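Local atomic coordinates of DHHA1 domain protein (PDB entry 3KEW), a protein that probably acts on tRNA as a zinc-bound relative of the editing domain of alanyl-tRNA synthetase, perhaps hydrolysing mischarged tRNA. Residues G28-P41 with V61-E75. Residues are numbered along the deposited sequence; the frame is centred on the assembly and turned at random.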
loop_
_atom_site.group_PDB
_atom_site.type_symbol
_atom_site.label_atom_id
_atom_site.label_comp_id
_atom_site.label_asym_id
_atom_site.label_seq_id
_atom_site.Cartn_x
_atom_site.Cartn_y
_atom_site.Cartn_z
ATOM N N GLY A 28 16.555 22.047 -12.438
ATOM C CA GLY A 28 17.513 21.449 -11.505
ATOM C C GLY A 28 17.457 19.937 -11.379
ATOM O O GLY A 28 18.447 19.310 -11.003
ATOM N N LYS A 29 16.301 19.360 -11.707
ATOM C CA LYS A 29 16.031 17.933 -11.518
ATOM C C LYS A 29 15.761 17.214 -12.842
ATOM O O LYS A 29 15.273 17.816 -13.803
ATOM C CB LYS A 29 14.838 17.741 -10.577
ATOM C CG LYS A 29 15.040 18.295 -9.168
ATOM C CD LYS A 29 13.702 18.585 -8.505
ATOM C CE LYS A 29 13.857 19.516 -7.314
ATOM N NZ LYS A 29 12.544 20.076 -6.881
ATOM N N PHE A 30 16.062 15.918 -12.866
ATOM C CA PHE A 30 15.982 15.122 -14.089
ATOM C C PHE A 30 14.898 14.050 -14.008
ATOM O O PHE A 30 15.057 13.028 -13.337
ATOM C CB PHE A 30 17.355 14.535 -14.438
ATOM C CG PHE A 30 18.389 15.583 -14.766
ATOM C CD1 PHE A 30 19.151 16.179 -13.755
ATOM C CD2 PHE A 30 18.582 15.999 -16.083
ATOM C CE1 PHE A 30 20.092 17.161 -14.053
ATOM C CE2 PHE A 30 19.527 16.976 -16.392
ATOM C CZ PHE A 30 20.279 17.560 -15.374
ATOM N N HIS A 31 13.790 14.320 -14.691
ATOM C CA HIS A 31 12.624 13.439 -14.697
ATOM C C HIS A 31 12.824 12.323 -15.721
ATOM O O HIS A 31 12.814 12.580 -16.928
ATOM C CB HIS A 31 11.355 14.234 -15.028
ATOM C CG HIS A 31 10.945 15.217 -13.971
ATOM N ND1 HIS A 31 9.627 15.422 -13.625
ATOM C CD2 HIS A 31 11.672 16.057 -13.192
ATOM C CE1 HIS A 31 9.559 16.343 -12.679
ATOM N NE2 HIS A 31 10.786 16.742 -12.395
ATOM N N VAL A 32 13.011 11.091 -15.247
ATOM C CA VAL A 32 13.264 9.961 -16.154
ATOM C C VAL A 32 12.151 8.907 -16.218
ATOM O O VAL A 32 11.460 8.633 -15.230
ATOM C CB VAL A 32 14.652 9.266 -15.902
ATOM C CG1 VAL A 32 15.797 10.277 -15.956
ATOM C CG2 VAL A 32 14.677 8.480 -14.585
ATOM N N LEU A 33 11.985 8.333 -17.405
ATOM C CA LEU A 33 11.106 7.191 -17.607
ATOM C C LEU A 33 12.011 5.966 -17.700
ATOM O O LEU A 33 13.168 6.085 -18.126
ATOM C CB LEU A 33 10.302 7.356 -18.897
ATOM C CG LEU A 33 8.785 7.181 -18.837
ATOM C CD1 LEU A 33 8.139 7.734 -20.097
ATOM C CD2 LEU A 33 8.389 5.724 -18.624
ATOM N N LEU A 34 11.494 4.809 -17.282
ATOM C CA LEU A 34 12.237 3.541 -17.313
ATOM C C LEU A 34 11.452 2.497 -18.101
ATOM O O LEU A 34 10.225 2.593 -18.200
ATOM C CB LEU A 34 12.486 3.023 -15.895
ATOM C CG LEU A 34 13.815 3.235 -15.159
ATOM C CD1 LEU A 34 14.406 4.622 -15.332
ATOM C CD2 LEU A 34 13.620 2.938 -13.681
ATOM N N ASP A 35 12.161 1.523 -18.677
ATOM C CA ASP A 35 11.517 0.428 -19.412
ATOM C C ASP A 35 10.665 -0.442 -18.481
ATOM O O ASP A 35 9.557 -0.856 -18.839
ATOM C CB ASP A 35 12.547 -0.405 -20.205
ATOM C CG ASP A 35 13.502 -1.224 -19.312
ATOM O OD1 ASP A 35 13.607 -2.446 -19.541
ATOM O OD2 ASP A 35 14.147 -0.667 -18.397
ATOM N N GLN A 36 11.190 -0.681 -17.278
ATOM C CA GLN A 36 10.494 -1.404 -16.209
ATOM C C GLN A 36 10.834 -0.759 -14.875
ATOM O O GLN A 36 11.965 -0.323 -14.663
ATOM C CB GLN A 36 10.867 -2.896 -16.209
ATOM C CG GLN A 36 12.314 -3.248 -15.862
ATOM C CD GLN A 36 12.620 -4.722 -16.065
ATOM O OE1 GLN A 36 11.717 -5.551 -16.195
ATOM N NE2 GLN A 36 13.901 -5.054 -16.102
ATOM N N THR A 37 9.857 -0.677 -13.980
ATOM C CA THR A 37 10.123 -0.080 -12.672
ATOM C C THR A 37 9.442 -0.809 -11.511
ATOM O O THR A 37 8.322 -1.312 -11.635
ATOM C CB THR A 37 9.860 1.458 -12.656
ATOM O OG1 THR A 37 10.388 2.027 -11.452
ATOM C CG2 THR A 37 8.372 1.789 -12.792
ATOM N N ALA A 38 10.157 -0.883 -10.398
ATOM C CA ALA A 38 9.603 -1.366 -9.140
ATOM C C ALA A 38 9.335 -0.196 -8.188
ATOM O O ALA A 38 8.969 -0.407 -7.036
ATOM C CB ALA A 38 10.555 -2.389 -8.492
ATOM N N PHE A 39 9.532 1.037 -8.668
ATOM C CA PHE A 39 9.220 2.234 -7.877
ATOM C C PHE A 39 7.718 2.506 -7.944
ATOM O O PHE A 39 7.183 2.816 -9.018
ATOM C CB PHE A 39 10.018 3.464 -8.354
ATOM C CG PHE A 39 11.508 3.391 -8.066
ATOM C CD1 PHE A 39 12.038 3.964 -6.909
ATOM C CD2 PHE A 39 12.379 2.763 -8.952
ATOM C CE1 PHE A 39 13.404 3.883 -6.622
ATOM C CE2 PHE A 39 13.754 2.693 -8.686
ATOM C CZ PHE A 39 14.266 3.249 -7.513
ATOM N N PHE A 40 7.043 2.361 -6.799
ATOM C CA PHE A 40 5.617 2.685 -6.657
ATOM C C PHE A 40 5.502 4.205 -6.695
ATOM O O PHE A 40 6.264 4.888 -5.989
ATOM C CB PHE A 40 5.099 2.137 -5.318
ATOM C CG PHE A 40 3.592 2.171 -5.151
ATOM C CD1 PHE A 40 3.026 2.666 -3.971
ATOM C CD2 PHE A 40 2.744 1.681 -6.142
ATOM C CE1 PHE A 40 1.637 2.680 -3.786
ATOM C CE2 PHE A 40 1.357 1.695 -5.973
ATOM C CZ PHE A 40 0.799 2.187 -4.785
ATOM N N PRO A 41 4.618 4.744 -7.564
ATOM C CA PRO A 41 4.346 6.195 -7.603
ATOM C C PRO A 41 3.414 6.713 -6.484
ATOM O O PRO A 41 3.358 7.929 -6.236
ATOM C CB PRO A 41 3.685 6.388 -8.976
ATOM C CG PRO A 41 3.022 5.077 -9.265
ATOM C CD PRO A 41 3.857 4.014 -8.597
ATOM N N VAL A 61 8.660 10.056 -7.085
ATOM C CA VAL A 61 8.111 9.188 -8.113
ATOM C C VAL A 61 6.642 9.556 -8.244
ATOM O O VAL A 61 5.929 9.668 -7.244
ATOM C CB VAL A 61 8.262 7.674 -7.782
ATOM C CG1 VAL A 61 7.773 6.832 -8.936
ATOM C CG2 VAL A 61 9.697 7.307 -7.503
ATOM N N TYR A 62 6.206 9.778 -9.477
ATOM C CA TYR A 62 4.809 10.073 -9.756
ATOM C C TYR A 62 4.377 9.371 -11.032
ATOM O O TYR A 62 5.215 8.951 -11.835
ATOM C CB TYR A 62 4.579 11.590 -9.851
ATOM C CG TYR A 62 5.332 12.292 -10.971
ATOM C CD1 TYR A 62 6.644 12.738 -10.787
ATOM C CD2 TYR A 62 4.721 12.532 -12.205
ATOM C CE1 TYR A 62 7.332 13.390 -11.812
ATOM C CE2 TYR A 62 5.397 13.181 -13.234
ATOM C CZ TYR A 62 6.698 13.615 -13.028
ATOM O OH TYR A 62 7.370 14.254 -14.048
ATOM N N GLU A 63 3.067 9.243 -11.211
ATOM C CA GLU A 63 2.506 8.670 -12.421
ATOM C C GLU A 63 1.745 9.736 -13.198
ATOM O O GLU A 63 0.929 10.463 -12.632
ATOM C CB GLU A 63 1.585 7.491 -12.104
ATOM C CG GLU A 63 1.186 6.675 -13.330
ATOM C CD GLU A 63 0.289 5.495 -13.006
ATOM O OE1 GLU A 63 0.464 4.887 -11.927
ATOM O OE2 GLU A 63 -0.589 5.171 -13.837
ATOM N N GLU A 64 2.030 9.827 -14.494
ATOM C CA GLU A 64 1.327 10.747 -15.376
ATOM C C GLU A 64 0.967 10.036 -16.679
ATOM O O GLU A 64 1.852 9.563 -17.397
ATOM C CB GLU A 64 2.176 11.995 -15.635
ATOM C CG GLU A 64 1.402 13.188 -16.178
ATOM C CD GLU A 64 2.296 14.381 -16.458
ATOM O OE1 GLU A 64 2.925 14.900 -15.508
ATOM O OE2 GLU A 64 2.370 14.803 -17.632
ATOM N N GLU A 65 -0.340 9.954 -16.944
ATOM C CA GLU A 65 -0.914 9.289 -18.127
ATOM C C GLU A 65 -0.458 7.836 -18.298
ATOM O O GLU A 65 -0.105 7.406 -19.401
ATOM C CB GLU A 65 -0.669 10.110 -19.405
ATOM C CG GLU A 65 -1.534 11.363 -19.524
ATOM C CD GLU A 65 -1.009 12.347 -20.560
ATOM O OE1 GLU A 65 -0.347 11.911 -21.528
ATOM O OE2 GLU A 65 -1.260 13.561 -20.402
ATOM N N GLY A 66 -0.462 7.096 -17.194
ATOM C CA GLY A 66 -0.073 5.686 -17.188
ATOM C C GLY A 66 1.426 5.442 -17.209
ATOM O O GLY A 66 1.866 4.323 -17.445
ATOM N N LYS A 67 2.215 6.482 -16.957
ATOM C CA LYS A 67 3.670 6.359 -17.015
ATOM C C LYS A 67 4.312 6.818 -15.719
ATOM O O LYS A 67 4.000 7.889 -15.208
ATOM C CB LYS A 67 4.247 7.147 -18.195
ATOM C CG LYS A 67 3.917 6.556 -19.560
ATOM C CD LYS A 67 4.335 7.488 -20.683
ATOM C CE LYS A 67 4.035 6.871 -22.041
ATOM N NZ LYS A 67 4.604 7.693 -23.146
ATOM N N VAL A 68 5.219 5.996 -15.202
ATOM C CA VAL A 68 5.876 6.260 -13.937
ATOM C C VAL A 68 7.171 7.052 -14.164
ATOM O O VAL A 68 8.102 6.567 -14.815
ATOM C CB VAL A 68 6.149 4.933 -13.154
ATOM C CG1 VAL A 68 6.835 5.219 -11.841
ATOM C CG2 VAL A 68 4.856 4.162 -12.908
ATOM N N TYR A 69 7.219 8.260 -13.610
ATOM C CA TYR A 69 8.366 9.157 -13.750
ATOM C C TYR A 69 9.188 9.269 -12.478
ATOM O O TYR A 69 8.645 9.441 -11.395
ATOM C CB TYR A 69 7.909 10.556 -14.158
ATOM C CG TYR A 69 7.256 10.627 -15.519
ATOM C CD1 TYR A 69 5.879 10.482 -15.658
ATOM C CD2 TYR A 69 8.016 10.835 -16.667
ATOM C CE1 TYR A 69 5.272 10.540 -16.903
ATOM C CE2 TYR A 69 7.414 10.898 -17.927
ATOM C CZ TYR A 69 6.040 10.753 -18.033
ATOM O OH TYR A 69 5.431 10.809 -19.268
ATOM N N HIS A 70 10.503 9.219 -12.632
ATOM C CA HIS A 70 11.431 9.249 -11.514
ATOM C C HIS A 70 12.207 10.559 -11.543
ATOM O O HIS A 70 12.861 10.882 -12.538
ATOM C CB HIS A 70 12.398 8.055 -11.593
ATOM C CG HIS A 70 11.712 6.727 -11.737
ATOM N ND1 HIS A 70 11.027 6.359 -12.875
ATOM C CD2 HIS A 70 11.604 5.683 -10.881
ATOM C CE1 HIS A 70 10.520 5.148 -12.713
ATOM N NE2 HIS A 70 10.859 4.715 -11.512
ATOM N N VAL A 71 12.125 11.313 -10.450
ATOM C CA VAL A 71 12.836 12.580 -10.334
ATOM C C VAL A 71 14.219 12.331 -9.732
ATOM O O VAL A 71 14.348 11.957 -8.566
ATOM C CB VAL A 71 12.017 13.624 -9.525
ATOM C CG1 VAL A 71 12.797 14.916 -9.352
ATOM C CG2 VAL A 71 10.691 13.905 -10.219
ATOM N N LEU A 72 15.250 12.515 -10.553
ATOM C CA LEU A 72 16.628 12.272 -10.137
ATOM C C LEU A 72 17.313 13.590 -9.806
ATOM O O LEU A 72 17.098 14.589 -10.502
ATOM C CB LEU A 72 17.405 11.542 -11.243
ATOM C CG LEU A 72 16.933 10.180 -11.770
ATOM C CD1 LEU A 72 17.909 9.668 -12.817
ATOM C CD2 LEU A 72 16.784 9.159 -10.655
ATOM N N GLU A 73 18.144 13.600 -8.761
ATOM C CA GLU A 73 18.808 14.848 -8.354
ATOM C C GLU A 73 20.017 15.217 -9.223
ATOM O O GLU A 73 20.410 16.383 -9.274
ATOM C CB GLU A 73 19.161 14.861 -6.856
ATOM C CG GLU A 73 20.465 14.196 -6.456
ATOM C CD GLU A 73 20.905 14.549 -5.038
ATOM O OE1 GLU A 73 21.951 14.027 -4.593
ATOM O OE2 GLU A 73 20.214 15.343 -4.364
ATOM N N LYS A 74 20.596 14.226 -9.900
ATOM C CA LYS A 74 21.734 14.458 -10.790
ATOM C C LYS A 74 21.460 13.965 -12.209
ATOM O O LYS A 74 20.513 13.209 -12.450
ATOM C CB LYS A 74 23.015 13.830 -10.228
ATOM C CG LYS A 74 23.550 14.538 -8.995
ATOM C CD LYS A 74 24.701 13.789 -8.368
ATOM C CE LYS A 74 25.168 14.506 -7.110
ATOM N NZ LYS A 74 26.418 13.920 -6.548
ATOM N N GLU A 75 22.288 14.420 -13.146
ATOM C CA GLU A 75 22.146 14.055 -14.548
ATOM C C GLU A 75 22.622 12.626 -14.796
ATOM O O GLU A 75 23.733 12.264 -14.389
ATOM C CB GLU A 75 22.917 15.027 -15.441
ATOM C CG GLU A 75 22.565 14.898 -16.920
ATOM C CD GLU A 75 23.304 15.888 -17.801
ATOM O OE1 GLU A 75 22.691 16.367 -18.779
ATOM O OE2 GLU A 75 24.488 16.182 -17.523
HETATM O O HOH W 1 9.239 4.274 -15.538
#
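The imidazole of H70 meets L34 CD2 over one face and, around its rim, V32 O, T37 OG1 and the F39 side chain. Its NE2 hydrogen-bonds T37 OG1 at 2.7 Å, while ND1 makes a weak bond to V32 O, so the T37 bond does most to hold the ring's rotation. The same T37 OG1 accepts from F39 N in an ST turn, and the edge of H70 turns toward the face of F39 in an offset edge-to-face pair, planes 87° apart. On the other side of the sheet, H31 carries V71 CG2 over its centre, 3.6 Å from the centroid; in its plane, ND1 hydrogen-bonds Y62 OH at 2.6 Å. With CG beside the backbone N (chi1 -68°), the H31 ring lies alongside V71, its ND1 turned to that hydroxyl. F30 has E75 CA over one face. Between these two faces, the antiparallel hydrogen-bonded pairs F30–L72 and V32–H70 each close two backbone bonds, F30 N to L72 O being nearly straight at 173°. Past V32, water 1 bridges the strands, accepting from L34 N and hydrogen-bonding V68 O. P41 packs its CB near V61 CG1. Strand 29-34 lies between 15-26 and 67-72 in a six-stranded antiparallel barrel, where I53 of strand 51-53 also touches L34, F39, H70 and L72.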